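Local coordinates for protein hydrogenase maturation protease (Wolinella succinogenes, PDB 3PU6) that is of unproven function but probably acts as an endopeptidase that cleaves and so activates a hydrogenase during maturation, at residues Leu8-Glu13 against Asp42-Glu47; Gly19-Leu24 against Val60-Met65; Gly25-Glu30 against Ser133-Leu138; Ile73-Leu78 against Ile108-Ser113. All blocks are in the same frame, centred on the assembly; numbering follows the deposited sequence.

Contact 1: residues Leu8-Glu13 against Asp42-Glu47; sequences LCVGNE and DTPESE
Leu8 and Val10, on strand 5-10, pack against Pro44 and Glu47 in the 3-10 turn before helix 48-54. From CB, Leu8 heads toward the turn. CG stands anti to the backbone N (chi1 177°), and there the chain forks. CD1 rests on the aliphatic part of Glu47, 3.8 Å from Glu47 CG, while CD2 reaches Pro44 CB at 4.2 Å. Val10 straddles the next corner of the same proline: Pro44 CG lies 3.6 Å from Val10 CG2 and 3.9 Å from Val10 CG1, the two side chains crossing at about a right angle. The carboxylate of Glu47 takes a hydrogen bond from Ser46 OG on the anti lone pair of OE2, 2.7 Å away, so its polar end is engaged within the turn. Past the strand, Gly11 comes close to Asp42, but Gly11 O and Asp42 N, 3.4 Å apart, are poorly angled for a bond. Asn12 ND2 comes only within 3.8 Å of Asp42 OD2, with the amide and carboxylate planes turned 50° apart, while Asn12 OD1 is bound by Leu14 N. With no hydrogen bond across it, the contact relies on apolar burial of one proline and a glutamate stem against the strand end.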
loop_
_atom_site.group_PDB
_atom_site.type_symbol
_atom_site.label_atom_id
_atom_site.label_comp_id
_atom_site.label_asym_id
_atom_site.label_seq_id
_atom_site.Cartn_x
_atom_site.Cartn_y
_atom_site.Cartn_z
ATOM N N LEU A 8 -0.398 -2.896 -4.136
ATOM C CA LEU A 8 -0.409 -4.040 -3.218
ATOM C C LEU A 8 -0.801 -3.634 -1.801
ATOM O O LEU A 8 -0.033 -2.988 -1.108
ATOM C CB LEU A 8 0.949 -4.765 -3.200
ATOM C CG LEU A 8 1.124 -5.954 -2.222
ATOM C CD1 LEU A 8 0.122 -7.075 -2.458
ATOM C CD2 LEU A 8 2.550 -6.521 -2.229
ATOM N N CYS A 9 -1.991 -4.028 -1.365
ATOM C CA CYS A 9 -2.464 -3.631 -0.046
ATOM C C CYS A 9 -2.162 -4.686 0.998
ATOM O O CYS A 9 -2.559 -5.843 0.857
ATOM C CB CYS A 9 -3.953 -3.345 -0.050
ATOM S SG CYS A 9 -4.412 -2.273 -1.355
ATOM N N VAL A 10 -1.460 -4.246 2.047
ATOM C CA VAL A 10 -1.023 -5.077 3.162
ATOM C C VAL A 10 -1.791 -4.671 4.431
ATOM O O VAL A 10 -2.172 -3.510 4.583
ATOM C CB VAL A 10 0.507 -4.925 3.380
ATOM C CG1 VAL A 10 0.987 -5.738 4.579
ATOM C CG2 VAL A 10 1.262 -5.320 2.129
ATOM N N GLY A 11 -2.036 -5.635 5.323
ATOM C CA GLY A 11 -2.734 -5.380 6.572
ATOM C C GLY A 11 -3.765 -6.432 6.917
ATOM O O GLY A 11 -4.074 -7.305 6.111
ATOM N N ASN A 12 -4.319 -6.314 8.114
ATOM C CA ASN A 12 -5.203 -7.311 8.703
ATOM C C ASN A 12 -6.496 -6.651 9.143
ATOM O O ASN A 12 -6.521 -5.864 10.088
ATOM C CB ASN A 12 -4.510 -7.938 9.912
ATOM C CG ASN A 12 -5.265 -9.127 10.493
ATOM O OD1 ASN A 12 -6.492 -9.213 10.428
ATOM N ND2 ASN A 12 -4.522 -10.031 11.104
ATOM N N GLU A 13 -7.575 -6.981 8.456
ATOM C CA GLU A 13 -8.851 -6.325 8.676
ATOM C C GLU A 13 -9.482 -6.678 10.004
ATOM O O GLU A 13 -10.433 -6.029 10.428
ATOM C CB GLU A 13 -9.818 -6.693 7.555
ATOM C CG GLU A 13 -9.586 -5.946 6.255
ATOM C CD GLU A 13 -10.595 -6.333 5.178
ATOM O OE1 GLU A 13 -10.939 -7.542 5.061
ATOM O OE2 GLU A 13 -11.038 -5.420 4.446
ATOM N N ASP A 42 -2.369 -10.053 5.115
ATOM C CA ASP A 42 -1.210 -10.290 5.976
ATOM C C ASP A 42 -0.263 -11.340 5.388
ATOM O O ASP A 42 0.689 -11.775 6.042
ATOM C CB ASP A 42 -1.640 -10.633 7.409
ATOM C CG ASP A 42 -2.712 -11.716 7.462
ATOM O OD1 ASP A 42 -3.381 -11.951 6.428
ATOM O OD2 ASP A 42 -2.891 -12.336 8.534
ATOM N N THR A 43 -0.523 -11.717 4.137
ATOM C CA THR A 43 0.344 -12.636 3.388
ATOM C C THR A 43 0.614 -12.164 1.946
ATOM O O THR A 43 0.347 -12.894 0.979
ATOM C CB THR A 43 -0.214 -14.084 3.399
ATOM O OG1 THR A 43 -1.639 -14.050 3.255
ATOM C CG2 THR A 43 0.116 -14.753 4.712
ATOM N N PRO A 44 1.160 -10.940 1.814
ATOM C CA PRO A 44 1.493 -10.245 0.573
ATOM C C PRO A 44 2.285 -11.135 -0.357
ATOM O O PRO A 44 2.259 -10.934 -1.569
ATOM C CB PRO A 44 2.403 -9.116 1.055
ATOM C CG PRO A 44 1.980 -8.856 2.400
ATOM C CD PRO A 44 1.606 -10.168 2.981
ATOM N N GLU A 45 2.998 -12.099 0.215
ATOM C CA GLU A 45 3.847 -12.969 -0.582
ATOM C C GLU A 45 2.963 -13.883 -1.411
ATOM O O GLU A 45 3.360 -14.352 -2.467
ATOM C CB GLU A 45 4.811 -13.766 0.293
ATOM C CG GLU A 45 4.132 -14.705 1.285
ATOM C CD GLU A 45 3.756 -14.016 2.594
ATOM O OE1 GLU A 45 3.485 -12.794 2.574
ATOM O OE2 GLU A 45 3.734 -14.701 3.646
ATOM N N SER A 46 1.745 -14.096 -0.943
ATOM C CA SER A 46 0.785 -14.831 -1.724
ATOM C C SER A 46 0.515 -14.145 -3.070
ATOM O O SER A 46 -0.119 -14.727 -3.946
ATOM C CB SER A 46 -0.525 -14.957 -0.960
ATOM O OG SER A 46 -1.414 -13.916 -1.340
ATOM N N GLU A 47 0.980 -12.906 -3.236
ATOM C CA GLU A 47 0.717 -12.156 -4.465
ATOM C C GLU A 47 1.894 -12.068 -5.432
ATOM O O GLU A 47 1.778 -11.436 -6.474
ATOM C CB GLU A 47 0.245 -10.740 -4.157
ATOM C CG GLU A 47 -0.952 -10.671 -3.258
ATOM C CD GLU A 47 -2.134 -11.374 -3.843
ATOM O OE1 GLU A 47 -2.703 -10.850 -4.822
ATOM O OE2 GLU A 47 -2.500 -12.448 -3.321
#

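Contact 2: residues Gly19-Leu24 against Val60-Met65; sequences GVAIAL and VVADAM
Ala21, on the first turn of helix 20-31, sets its CB down on the backbone of strand 58-66, 3.4 Å from Ala62 O. The strand and the helix run roughly antiparallel, at 143°, with their axes only 7.1 Å apart at closest. Small side chains make such an approach possible. The bump on the strand is Ala62 CB, which fits into the notch between two helix residues a turn apart: it lies 4.0 Å from Ala21 CB and also 4.0 Å from Leu24 CD2. In return, Ala21 CB settles over the peptide that joins Ala62 to Asp63, with Asp63 N at 3.7 Å. Further along, Val20 turns CG1 between its own backbone N and carbonyl carbon (chi1 73°) and brings that methyl to Ala64 CB at 3.9 Å. Asp63 directs its CB away from the helix, and its OD1 takes a weak bond from Ala64 N. Gly19 is at the N-cap position of the helix. Beyond the pair, Val20 continues onto Ala134 and Leu24 onto Ala137 of helix 128-147, and both alanines of the strand are buried. No hydrogen bond spans the interface; methyl groups meeting methyl groups and a peptide plane imply that this part of the helix-sheet interface rests on apolar fit rather than polar bonds.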
loop_
_atom_site.group_PDB
_atom_site.type_symbol
_atom_site.label_atom_id
_atom_site.label_comp_id
_atom_site.label_asym_id
_atom_site.label_seq_id
_atom_site.Cartn_x
_atom_site.Cartn_y
_atom_site.Cartn_z
ATOM N N GLY A 19 -6.240 -2.492 8.978
ATOM C CA GLY A 19 -6.774 -2.736 7.659
ATOM C C GLY A 19 -6.919 -1.481 6.816
ATOM O O GLY A 19 -7.545 -1.535 5.764
ATOM N N VAL A 20 -6.351 -0.362 7.264
ATOM C CA VAL A 20 -6.508 0.900 6.562
ATOM C C VAL A 20 -6.095 0.771 5.110
ATOM O O VAL A 20 -6.795 1.279 4.234
ATOM C CB VAL A 20 -5.748 2.102 7.246
ATOM C CG1 VAL A 20 -4.225 1.998 7.054
ATOM C CG2 VAL A 20 -6.277 3.430 6.739
ATOM N N ALA A 21 -4.971 0.093 4.859
ATOM C CA ALA A 21 -4.491 -0.087 3.494
ATOM C C ALA A 21 -5.405 -1.012 2.670
ATOM O O ALA A 21 -5.406 -0.951 1.449
ATOM C CB ALA A 21 -3.069 -0.580 3.479
ATOM N N ILE A 22 -6.178 -1.863 3.334
ATOM C CA ILE A 22 -7.164 -2.666 2.642
ATOM C C ILE A 22 -8.277 -1.730 2.226
ATOM O O ILE A 22 -8.798 -1.805 1.109
ATOM C CB ILE A 22 -7.765 -3.803 3.521
ATOM C CG1 ILE A 22 -6.674 -4.681 4.135
ATOM C CG2 ILE A 22 -8.703 -4.640 2.705
ATOM C CD1 ILE A 22 -5.664 -5.117 3.160
ATOM N N ALA A 23 -8.647 -0.833 3.128
ATOM C CA ALA A 23 -9.666 0.152 2.805
ATOM C C ALA A 23 -9.250 0.976 1.564
ATOM O O ALA A 23 -10.003 1.111 0.596
ATOM C CB ALA A 23 -9.925 1.027 3.994
ATOM N N LEU A 24 -8.031 1.500 1.587
ATOM C CA LEU A 24 -7.524 2.268 0.465
ATOM C C LEU A 24 -7.622 1.483 -0.830
ATOM O O LEU A 24 -7.919 2.038 -1.871
ATOM C CB LEU A 24 -6.072 2.668 0.715
ATOM C CG LEU A 24 -5.361 3.340 -0.454
ATOM C CD1 LEU A 24 -5.928 4.730 -0.704
ATOM C CD2 LEU A 24 -3.883 3.398 -0.182
ATOM N N VAL A 60 2.882 0.274 -6.157
ATOM C CA VAL A 60 2.715 0.932 -4.891
ATOM C C VAL A 60 2.312 -0.123 -3.873
ATOM O O VAL A 60 1.333 -0.852 -4.069
ATOM C CB VAL A 60 1.637 2.008 -4.962
ATOM C CG1 VAL A 60 1.330 2.533 -3.580
ATOM C CG2 VAL A 60 2.093 3.132 -5.864
ATOM N N VAL A 61 3.095 -0.212 -2.797
ATOM C CA VAL A 61 2.806 -1.111 -1.690
ATOM C C VAL A 61 2.352 -0.266 -0.512
ATOM O O VAL A 61 3.115 0.519 0.001
ATOM C CB VAL A 61 4.033 -2.021 -1.334
ATOM C CG1 VAL A 61 5.299 -1.210 -1.164
ATOM C CG2 VAL A 61 3.760 -2.847 -0.092
ATOM N N ALA A 62 1.092 -0.410 -0.119
ATOM C CA ALA A 62 0.535 0.353 0.988
ATOM C C ALA A 62 0.327 -0.477 2.266
ATOM O O ALA A 62 -0.057 -1.643 2.206
ATOM C CB ALA A 62 -0.760 0.984 0.570
ATOM N N ASP A 63 0.566 0.150 3.421
ATOM C CA ASP A 63 0.480 -0.535 4.713
ATOM C C ASP A 63 0.152 0.427 5.836
ATOM O O ASP A 63 0.487 1.594 5.765
ATOM C CB ASP A 63 1.799 -1.246 5.052
ATOM C CG ASP A 63 1.597 -2.396 6.029
ATOM O OD1 ASP A 63 0.417 -2.681 6.365
ATOM O OD2 ASP A 63 2.601 -3.026 6.457
ATOM N N ALA A 64 -0.506 -0.073 6.875
ATOM C CA ALA A 64 -0.611 0.654 8.130
ATOM C C ALA A 64 0.770 0.703 8.764
ATOM O O ALA A 64 1.553 -0.239 8.646
ATOM C CB ALA A 64 -1.584 -0.033 9.067
HETATM N N MSE A 65 1.094 1.806 9.422
HETATM C CA MSE A 65 2.273 1.793 10.285
HETATM C C MSE A 65 1.956 2.455 11.611
HETATM O O MSE A 65 1.528 3.603 11.663
HETATM C CB MSE A 65 3.497 2.394 9.606
HETATM C CG MSE A 65 3.200 3.619 8.798
HETATM SE SE MSE A 65 4.787 4.210 7.846
HETATM C CE MSE A 65 4.388 6.147 7.704
#

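Contact 3: residues Gly25-Glu30 against Ser133-Leu138; sequences GRLVEE and SAFVAL
Helices 20-31 and 128-147 lie side by side on one face of the central sheet, and Leu27 is wedged between Phe135 and Leu138 where they meet. The short segments come within 9.7 Å axis to axis and cross at -43°, both pointing broadly the same way. Leu27 CD1 sits over a face of the Phe135 ring in a CH-pi contact, 4.0 Å from the ring centroid and somewhat displaced toward the rim. The two side chains cross at about a right angle, and Leu27 CD2 also reaches the ring, with Phe135 CE1 at 3.9 Å and Phe135 CZ at 4.0 Å. At its base, Leu27 meets the fork of Leu138: its CB is 3.6 Å from Leu138 CD2. Leu138 CG stands anti to its backbone N (chi1 -176°), and from there the second methyl, CD1, touches Val28 CG2 at 3.8 Å, these two side chains sliding past each other in opposite directions. Leu27 CD1 lies more loosely by Ala134. Toward the sheet the packing continues, with Val28 leaning on Trp35 and Val37 of strand 35-41, and Ala137 on Ile73 and Ile112. Phe135 lies at the exposed edge of the contact, while Leu138 and Val28 are buried. Two helices packed side by side through apolar side chains on one face of a mixed sheet fit the layered alpha/beta fold, with helices on both faces of the sheet, found in hydrogenase maturation proteases.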
loop_
_atom_site.group_PDB
_atom_site.type_symbol
_atom_site.label_atom_id
_atom_site.label_comp_id
_atom_site.label_asym_id
_atom_site.label_seq_id
_atom_site.Cartn_x
_atom_site.Cartn_y
_atom_site.Cartn_z
ATOM N N GLY A 25 -7.363 0.187 -0.748
ATOM C CA GLY A 25 -7.340 -0.674 -1.910
ATOM C C GLY A 25 -8.691 -0.684 -2.569
ATOM O O GLY A 25 -8.800 -0.624 -3.781
ATOM N N ARG A 26 -9.729 -0.740 -1.755
ATOM C CA ARG A 26 -11.079 -0.742 -2.266
ATOM C C ARG A 26 -11.428 0.569 -2.939
ATOM O O ARG A 26 -12.250 0.594 -3.848
ATOM C CB ARG A 26 -12.063 -1.011 -1.140
ATOM C CG ARG A 26 -11.948 -2.397 -0.586
ATOM C CD ARG A 26 -13.020 -2.691 0.442
ATOM N NE ARG A 26 -12.993 -4.108 0.809
ATOM C CZ ARG A 26 -12.452 -4.592 1.926
ATOM N NH1 ARG A 26 -11.902 -3.768 2.812
ATOM N NH2 ARG A 26 -12.471 -5.900 2.160
ATOM N N LEU A 27 -10.821 1.662 -2.483
ATOM C CA LEU A 27 -11.109 2.974 -3.060
ATOM C C LEU A 27 -10.523 3.081 -4.457
ATOM O O LEU A 27 -11.190 3.538 -5.382
ATOM C CB LEU A 27 -10.595 4.108 -2.172
ATOM C CG LEU A 27 -11.206 4.183 -0.772
ATOM C CD1 LEU A 27 -10.546 5.293 0.060
ATOM C CD2 LEU A 27 -12.705 4.371 -0.857
ATOM N N VAL A 28 -9.276 2.644 -4.600
ATOM C CA VAL A 28 -8.578 2.701 -5.879
ATOM C C VAL A 28 -9.303 1.799 -6.868
ATOM O O VAL A 28 -9.422 2.101 -8.054
ATOM C CB VAL A 28 -7.085 2.278 -5.729
ATOM C CG1 VAL A 28 -6.424 2.058 -7.088
ATOM C CG2 VAL A 28 -6.322 3.312 -4.930
ATOM N N GLU A 29 -9.796 0.688 -6.344
ATOM C CA GLU A 29 -10.500 -0.306 -7.123
ATOM C C GLU A 29 -11.736 0.315 -7.765
ATOM O O GLU A 29 -11.999 0.091 -8.948
ATOM C CB GLU A 29 -10.920 -1.440 -6.203
ATOM C CG GLU A 29 -10.584 -2.797 -6.734
ATOM C CD GLU A 29 -11.229 -3.880 -5.932
ATOM O OE1 GLU A 29 -11.885 -3.556 -4.910
ATOM O OE2 GLU A 29 -11.084 -5.053 -6.332
ATOM N N GLU A 30 -12.483 1.080 -6.967
ATOM C CA GLU A 30 -13.662 1.813 -7.421
ATOM C C GLU A 30 -13.297 2.960 -8.340
ATOM O O GLU A 30 -13.750 3.023 -9.473
ATOM C CB GLU A 30 -14.434 2.394 -6.240
ATOM C CG GLU A 30 -15.281 1.390 -5.508
ATOM C CD GLU A 30 -15.523 1.788 -4.055
ATOM O OE1 GLU A 30 -15.446 3.004 -3.753
ATOM O OE2 GLU A 30 -15.789 0.884 -3.220
ATOM N N SER A 133 -7.668 9.113 6.935
ATOM C CA SER A 133 -6.327 8.806 6.429
ATOM C C SER A 133 -6.326 8.041 5.113
ATOM O O SER A 133 -5.480 8.279 4.256
ATOM C CB SER A 133 -5.549 7.991 7.457
ATOM O OG SER A 133 -5.215 8.775 8.582
ATOM N N ALA A 134 -7.257 7.099 4.968
ATOM C CA ALA A 134 -7.362 6.310 3.746
ATOM C C ALA A 134 -7.791 7.181 2.560
ATOM O O ALA A 134 -7.253 7.058 1.467
ATOM C CB ALA A 134 -8.315 5.147 3.939
ATOM N N PHE A 135 -8.749 8.071 2.785
ATOM C CA PHE A 135 -9.138 9.029 1.755
ATOM C C PHE A 135 -8.026 9.990 1.387
ATOM O O PHE A 135 -7.833 10.285 0.210
ATOM C CB PHE A 135 -10.416 9.768 2.137
ATOM C CG PHE A 135 -11.648 8.936 1.949
ATOM C CD1 PHE A 135 -12.204 8.780 0.690
ATOM C CD2 PHE A 135 -12.213 8.262 3.019
ATOM C CE1 PHE A 135 -13.317 8.002 0.509
ATOM C CE2 PHE A 135 -13.322 7.478 2.841
ATOM C CZ PHE A 135 -13.878 7.350 1.586
ATOM N N VAL A 136 -7.281 10.452 2.384
ATOM C CA VAL A 136 -6.095 11.261 2.140
ATOM C C VAL A 136 -5.054 10.490 1.321
ATOM O O VAL A 136 -4.396 11.049 0.437
ATOM C CB VAL A 136 -5.483 11.751 3.473
ATOM C CG1 VAL A 136 -4.083 12.292 3.267
ATOM C CG2 VAL A 136 -6.381 12.787 4.123
ATOM N N ALA A 137 -4.929 9.197 1.618
ATOM C CA ALA A 137 -4.044 8.285 0.885
ATOM C C ALA A 137 -4.505 8.038 -0.568
ATOM O O ALA A 137 -3.686 7.907 -1.477
ATOM C CB ALA A 137 -3.905 6.966 1.639
ATOM N N LEU A 138 -5.817 7.964 -0.771
ATOM C CA LEU A 138 -6.385 7.900 -2.098
ATOM C C LEU A 138 -5.922 9.139 -2.854
ATOM O O LEU A 138 -5.505 9.069 -4.011
ATOM C CB LEU A 138 -7.895 7.883 -1.989
ATOM C CG LEU A 138 -8.693 7.725 -3.278
ATOM C CD1 LEU A 138 -8.261 6.502 -4.075
ATOM C CD2 LEU A 138 -10.150 7.647 -2.911
#

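Contact 4: residues Ile73-Leu78 against Ile108-Ser113; sequences IEFLDL and IFLGIS
Glu74 and Gly111 exchange a pair of backbone hydrogen bonds: Glu74 N gives to Gly111 O at 2.7 Å, and Gly111 N returns one to Glu74 O, also at 2.7 Å. Two residues on, Leu76 and Phe109 repeat the exchange. Leu76 N to Phe109 O is the straightest of the four bonds (2.9 Å, 165° at the hydrogen), and Phe109 N to Leu76 O measures 2.8 Å. Phe75 with Leu110 between them, and Ile73 with Ile112 and Asp77 with Ile108 at the outer ends, are non-hydrogen-bonded pairs, and CA-H groups such as that of Leu110, 3.1 Å from Glu74 O, supplement the ladder. Asp77 spends its carboxylate elsewhere, on Lys106 and on Ser79 N. The ladder attaches strand 73-77 as the antiparallel edge of an otherwise parallel sheet, alongside strand 106-114. On the face that carries Ile73, Phe75, Ile108, Leu110 and Ile112, Phe75 holds CG anti to its backbone N (chi1 -157°) and its ring spans two neighbours: its CD1 is 3.8 Å from Leu110 CB, while its CE1 adjoins Ile108 CG2. Ile73 sits by Ile112 and Leu110 at looser range and extends to Val136 and Arg140 of helix 128-147. On the other face, Leu78 and Phe109 lie side by side pointing the same way, with Leu78 CD1 3.9 Å from Phe109 CB, and Leu76 meets Thr83 of helix 81-85.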
loop_
_atom_site.group_PDB
_atom_site.type_symbol
_atom_site.label_atom_id
_atom_site.label_comp_id
_atom_site.label_asym_id
_atom_site.label_seq_id
_atom_site.Cartn_x
_atom_site.Cartn_y
_atom_site.Cartn_z
ATOM N N ILE A 73 1.436 10.316 6.549
ATOM C CA ILE A 73 1.569 9.406 5.427
ATOM C C ILE A 73 2.966 9.460 4.834
ATOM O O ILE A 73 3.402 10.495 4.377
ATOM C CB ILE A 73 0.533 9.753 4.339
ATOM C CG1 ILE A 73 -0.822 9.138 4.693
ATOM C CG2 ILE A 73 0.998 9.288 2.965
ATOM C CD1 ILE A 73 -1.972 9.759 3.992
ATOM N N GLU A 74 3.677 8.345 4.853
ATOM C CA GLU A 74 4.967 8.282 4.197
ATOM C C GLU A 74 4.799 7.864 2.741
ATOM O O GLU A 74 4.123 6.883 2.452
ATOM C CB GLU A 74 5.887 7.309 4.920
ATOM C CG GLU A 74 7.335 7.399 4.458
ATOM C CD GLU A 74 7.877 8.833 4.506
ATOM O OE1 GLU A 74 7.906 9.394 5.617
ATOM O OE2 GLU A 74 8.258 9.408 3.450
ATOM N N PHE A 75 5.417 8.597 1.823
ATOM C CA PHE A 75 5.267 8.294 0.409
ATOM C C PHE A 75 6.595 8.370 -0.347
ATOM O O PHE A 75 7.053 9.446 -0.665
ATOM C CB PHE A 75 4.227 9.245 -0.183
ATOM C CG PHE A 75 3.574 8.734 -1.433
ATOM C CD1 PHE A 75 3.430 7.375 -1.649
ATOM C CD2 PHE A 75 3.087 9.616 -2.383
ATOM C CE1 PHE A 75 2.822 6.908 -2.801
ATOM C CE2 PHE A 75 2.483 9.157 -3.537
ATOM C CZ PHE A 75 2.355 7.808 -3.752
ATOM N N LEU A 76 7.214 7.230 -0.641
ATOM C CA LEU A 76 8.587 7.231 -1.148
ATOM C C LEU A 76 8.844 6.337 -2.355
ATOM O O LEU A 76 8.288 5.257 -2.461
ATOM C CB LEU A 76 9.533 6.792 -0.041
ATOM C CG LEU A 76 9.515 7.526 1.295
ATOM C CD1 LEU A 76 9.716 6.525 2.365
ATOM C CD2 LEU A 76 10.606 8.554 1.352
ATOM N N ASP A 77 9.728 6.777 -3.240
ATOM C CA ASP A 77 10.104 5.997 -4.407
ATOM C C ASP A 77 11.356 5.200 -4.120
ATOM O O ASP A 77 12.457 5.752 -4.157
ATOM C CB ASP A 77 10.376 6.926 -5.589
ATOM C CG ASP A 77 11.039 6.213 -6.764
ATOM O OD1 ASP A 77 10.967 4.959 -6.845
ATOM O OD2 ASP A 77 11.627 6.926 -7.611
ATOM N N LEU A 78 11.194 3.901 -3.855
ATOM C CA LEU A 78 12.321 3.044 -3.448
ATOM C C LEU A 78 13.214 2.617 -4.610
ATOM O O LEU A 78 14.196 1.915 -4.423
ATOM C CB LEU A 78 11.849 1.858 -2.609
ATOM C CG LEU A 78 11.092 2.358 -1.374
ATOM C CD1 LEU A 78 10.686 1.222 -0.483
ATOM C CD2 LEU A 78 11.903 3.382 -0.588
ATOM N N ILE A 108 7.148 1.963 -5.114
ATOM C CA ILE A 108 6.854 3.059 -4.231
ATOM C C ILE A 108 6.207 2.564 -2.951
ATOM O O ILE A 108 5.253 1.800 -3.005
ATOM C CB ILE A 108 5.930 4.071 -4.943
ATOM C CG1 ILE A 108 6.702 4.765 -6.072
ATOM C CG2 ILE A 108 5.359 5.072 -3.951
ATOM C CD1 ILE A 108 5.866 5.084 -7.258
ATOM N N PHE A 109 6.726 3.000 -1.800
ATOM C CA PHE A 109 6.088 2.719 -0.508
ATOM C C PHE A 109 5.115 3.818 -0.094
ATOM O O PHE A 109 5.405 4.990 -0.249
ATOM C CB PHE A 109 7.118 2.462 0.618
ATOM C CG PHE A 109 6.480 2.129 1.954
ATOM C CD1 PHE A 109 5.943 0.873 2.197
ATOM C CD2 PHE A 109 6.368 3.090 2.947
ATOM C CE1 PHE A 109 5.313 0.587 3.418
ATOM C CE2 PHE A 109 5.746 2.806 4.165
ATOM C CZ PHE A 109 5.218 1.563 4.398
ATOM N N LEU A 110 3.958 3.422 0.424
ATOM C CA LEU A 110 2.984 4.349 0.988
ATOM C C LEU A 110 2.550 3.934 2.393
ATOM O O LEU A 110 1.705 3.056 2.542
ATOM C CB LEU A 110 1.750 4.418 0.095
ATOM C CG LEU A 110 0.721 5.536 0.335
ATOM C CD1 LEU A 110 -0.244 5.603 -0.823
ATOM C CD2 LEU A 110 -0.043 5.373 1.636
ATOM N N GLY A 111 3.123 4.569 3.417
ATOM C CA GLY A 111 2.814 4.248 4.799
ATOM C C GLY A 111 1.747 5.151 5.377
ATOM O O GLY A 111 1.816 6.365 5.235
ATOM N N ILE A 112 0.751 4.557 6.021
ATOM C CA ILE A 112 -0.347 5.297 6.616
ATOM C C ILE A 112 -0.252 5.044 8.091
ATOM O O ILE A 112 -0.418 3.922 8.549
ATOM C CB ILE A 112 -1.710 4.825 6.082
ATOM C CG1 ILE A 112 -1.732 4.905 4.557
ATOM C CG2 ILE A 112 -2.867 5.628 6.673
ATOM C CD1 ILE A 112 -2.820 4.043 3.914
ATOM N N SER A 113 0.051 6.084 8.843
ATOM C CA SER A 113 0.316 5.893 10.250
ATOM C C SER A 113 -1.000 5.712 10.983
ATOM O O SER A 113 -1.985 6.394 10.673
ATOM C CB SER A 113 1.166 7.031 10.829
ATOM O OG SER A 113 0.503 8.277 10.777
#

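In the fold
Contacts 1, 2 and 4 all reach the same sheet. Contact 1 joins contact 2 through probable strand bonds, Leu8 N to Val60 O (2.7 Å) and Val10 N to Ala62 O (3.0 Å); contact 2 joins contact 4 the same way, Met65 N to Ile112 O (2.7 Å). Contact 3 shares helix 20-31 with contact 2, their centres about 9 Å apart, and Leu24 bridges them by lying against helix 128-147. That helix also rests on contact 4, where Val136 CG1 meets Ile73 CD1. A salt bridge from Glu13 to Arg26 ties contact 1 to contact 3. Contacts 1 and 4, about 16 Å apart between centres, lie on opposite sides of the chain's centre and do not touch.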